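Local coordinates for acetate kinase (Entamoeba histolytica, PDB 4H0O), which probably interconverts acetate and acetyl phosphate as a pyrophosphate-dependent acetate kinase of the ASKHA superfamily with a ribonuclease H-like fold, at residues B[356-361]-B[373-378]. Sequence-based numbering, arbitrary orientation.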
loop_
_atom_site.group_PDB
_atom_site.type_symbol
_atom_site.label_atom_id
_atom_site.label_comp_id
_atom_site.label_asym_id
_atom_site.label_seq_id
_atom_site.Cartn_x
_atom_site.Cartn_y
_atom_site.Cartn_z
ATOM N N ILE B 356 1.049 -23.735 -1.945
ATOM C CA ILE B 356 -0.196 -23.940 -1.207
ATOM C C ILE B 356 -1.108 -24.934 -1.922
ATOM O O ILE B 356 -1.645 -24.647 -2.996
ATOM C CB ILE B 356 -0.954 -22.614 -0.949
ATOM C CG1 ILE B 356 -0.214 -21.778 0.095
ATOM C CG2 ILE B 356 -2.372 -22.885 -0.461
ATOM C CD1 ILE B 356 -0.905 -20.474 0.459
ATOM N N GLU B 357 -1.268 -26.107 -1.315
ATOM C CA GLU B 357 -2.125 -27.155 -1.851
ATOM C C GLU B 357 -3.347 -27.286 -0.952
ATOM O O GLU B 357 -3.293 -27.925 0.102
ATOM C CB GLU B 357 -1.362 -28.479 -1.906
ATOM C CG GLU B 357 0.060 -28.332 -2.431
ATOM C CD GLU B 357 0.835 -29.639 -2.438
ATOM O OE1 GLU B 357 0.518 -30.535 -1.624
ATOM O OE2 GLU B 357 1.766 -29.766 -3.262
ATOM N N LEU B 358 -4.448 -26.672 -1.375
ATOM C CA LEU B 358 -5.636 -26.561 -0.537
ATOM C C LEU B 358 -6.566 -27.766 -0.688
ATOM O O LEU B 358 -6.878 -28.183 -1.806
ATOM C CB LEU B 358 -6.391 -25.270 -0.874
ATOM C CG LEU B 358 -7.280 -24.672 0.219
ATOM C CD1 LEU B 358 -6.437 -24.190 1.388
ATOM C CD2 LEU B 358 -8.121 -23.536 -0.326
ATOM N N ASP B 359 -6.997 -28.334 0.436
ATOM C CA ASP B 359 -8.041 -29.350 0.403
ATOM C C ASP B 359 -9.367 -28.621 0.212
ATOM O O ASP B 359 -9.927 -28.068 1.165
ATOM C CB ASP B 359 -8.050 -30.176 1.693
ATOM C CG ASP B 359 -8.851 -31.468 1.561
ATOM O OD1 ASP B 359 -9.837 -31.494 0.793
ATOM O OD2 ASP B 359 -8.493 -32.461 2.233
ATOM N N ASP B 360 -9.855 -28.611 -1.026
ATOM C CA ASP B 360 -11.037 -27.833 -1.388
ATOM C C ASP B 360 -12.321 -28.318 -0.714
ATOM O O ASP B 360 -13.258 -27.539 -0.525
ATOM C CB ASP B 360 -11.209 -27.790 -2.911
ATOM C CG ASP B 360 -10.187 -26.896 -3.586
ATOM O OD1 ASP B 360 -9.778 -25.894 -2.962
ATOM O OD2 ASP B 360 -9.792 -27.191 -4.733
ATOM N N SER B 361 -12.359 -29.593 -0.343
ATOM C CA SER B 361 -13.534 -30.149 0.320
ATOM C C SER B 361 -13.605 -29.697 1.778
ATOM O O SER B 361 -14.684 -29.388 2.285
ATOM C CB SER B 361 -13.537 -31.676 0.229
ATOM O OG SER B 361 -14.797 -32.202 0.603
ATOM N N PHE B 373 -6.631 -27.182 9.913
ATOM C CA PHE B 373 -5.879 -26.938 8.688
ATOM C C PHE B 373 -6.714 -27.265 7.455
ATOM O O PHE B 373 -7.373 -28.303 7.397
ATOM C CB PHE B 373 -4.587 -27.759 8.680
ATOM C CG PHE B 373 -3.593 -27.334 9.724
ATOM C CD1 PHE B 373 -3.662 -27.838 11.012
ATOM C CD2 PHE B 373 -2.590 -26.430 9.415
ATOM C CE1 PHE B 373 -2.749 -27.449 11.973
ATOM C CE2 PHE B 373 -1.674 -26.037 10.372
ATOM C CZ PHE B 373 -1.754 -26.547 11.653
ATOM N N LEU B 374 -6.683 -26.372 6.471
ATOM C CA LEU B 374 -7.438 -26.563 5.241
ATOM C C LEU B 374 -6.538 -27.050 4.105
ATOM O O LEU B 374 -7.023 -27.480 3.058
ATOM C CB LEU B 374 -8.147 -25.263 4.853
ATOM C CG LEU B 374 -8.966 -24.624 5.977
ATOM C CD1 LEU B 374 -9.718 -23.383 5.501
ATOM C CD2 LEU B 374 -9.928 -25.640 6.564
ATOM N N THR B 375 -5.227 -26.976 4.321
ATOM C CA THR B 375 -4.258 -27.480 3.352
ATOM C C THR B 375 -3.914 -28.937 3.627
ATOM O O THR B 375 -4.034 -29.412 4.760
ATOM C CB THR B 375 -2.942 -26.665 3.362
ATOM O OG1 THR B 375 -2.655 -26.217 4.693
ATOM C CG2 THR B 375 -3.047 -25.466 2.448
ATOM N N MET B 376 -3.485 -29.640 2.582
ATOM C CA MET B 376 -2.908 -30.967 2.735
ATOM C C MET B 376 -1.685 -30.855 3.642
ATOM O O MET B 376 -1.004 -29.827 3.646
ATOM C CB MET B 376 -2.483 -31.519 1.372
ATOM C CG MET B 376 -3.542 -31.406 0.281
ATOM S SD MET B 376 -5.026 -32.380 0.622
ATOM C CE MET B 376 -5.976 -32.104 -0.878
ATOM N N PRO B 377 -1.410 -31.902 4.434
ATOM C CA PRO B 377 -0.212 -31.925 5.284
ATOM C C PRO B 377 1.084 -31.968 4.475
ATOM O O PRO B 377 2.144 -31.619 4.995
ATOM C CB PRO B 377 -0.377 -33.216 6.097
ATOM C CG PRO B 377 -1.372 -34.035 5.338
ATOM C CD PRO B 377 -2.295 -33.048 4.694
ATOM N N SER B 378 0.998 -32.395 3.220
ATOM C CA SER B 378 2.156 -32.381 2.333
ATOM C C SER B 378 2.455 -30.971 1.829
ATOM O O SER B 378 3.585 -30.672 1.433
ATOM C CB SER B 378 1.928 -33.313 1.146
ATOM O OG SER B 378 0.730 -32.983 0.466
#
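A single beta bridge, L358 opposite T375, joins two loops at the edge of the six-stranded sheet in this ribonuclease H-like fold, and it illustrates how two backbone bonds can tie together two segments whose touching parts run 116° apart. The amide of D359 donates to L374 O over 2.8 Å, in the plane of that carbonyl. Two residues further along the second loop, M376 N reaches E357 O at 3.0 Å, almost along the C=O axis. These bonds flank L358 and T375, whose CA atoms come within 4.2 Å.

The packed side is that of I356, L358, L374 and T375. L358, with CG anti to its backbone N (chi1 -155°), swings CD1 back to L374 CB at 4.0 Å and to the methyl of T375, which also touches CG2 of I356. The hydroxyl of T375 bonds to V383 N in strand 382-385, while I356 and L358 both rest on C348 of helix 341-350.

D359 marks the passage between the two sides: M376, bent at chi2 (-64°), crosses it at about a right angle, CE lying 3.7 Å from D359 CA, and D359 N-caps helix 360-365 through a weak bond from S361 N. The solvent side is looser. There the exposed, extended E357 side chain ends where S378 OG donates to E357 OE1, 3.2 Å away and nearly along the C-O axis.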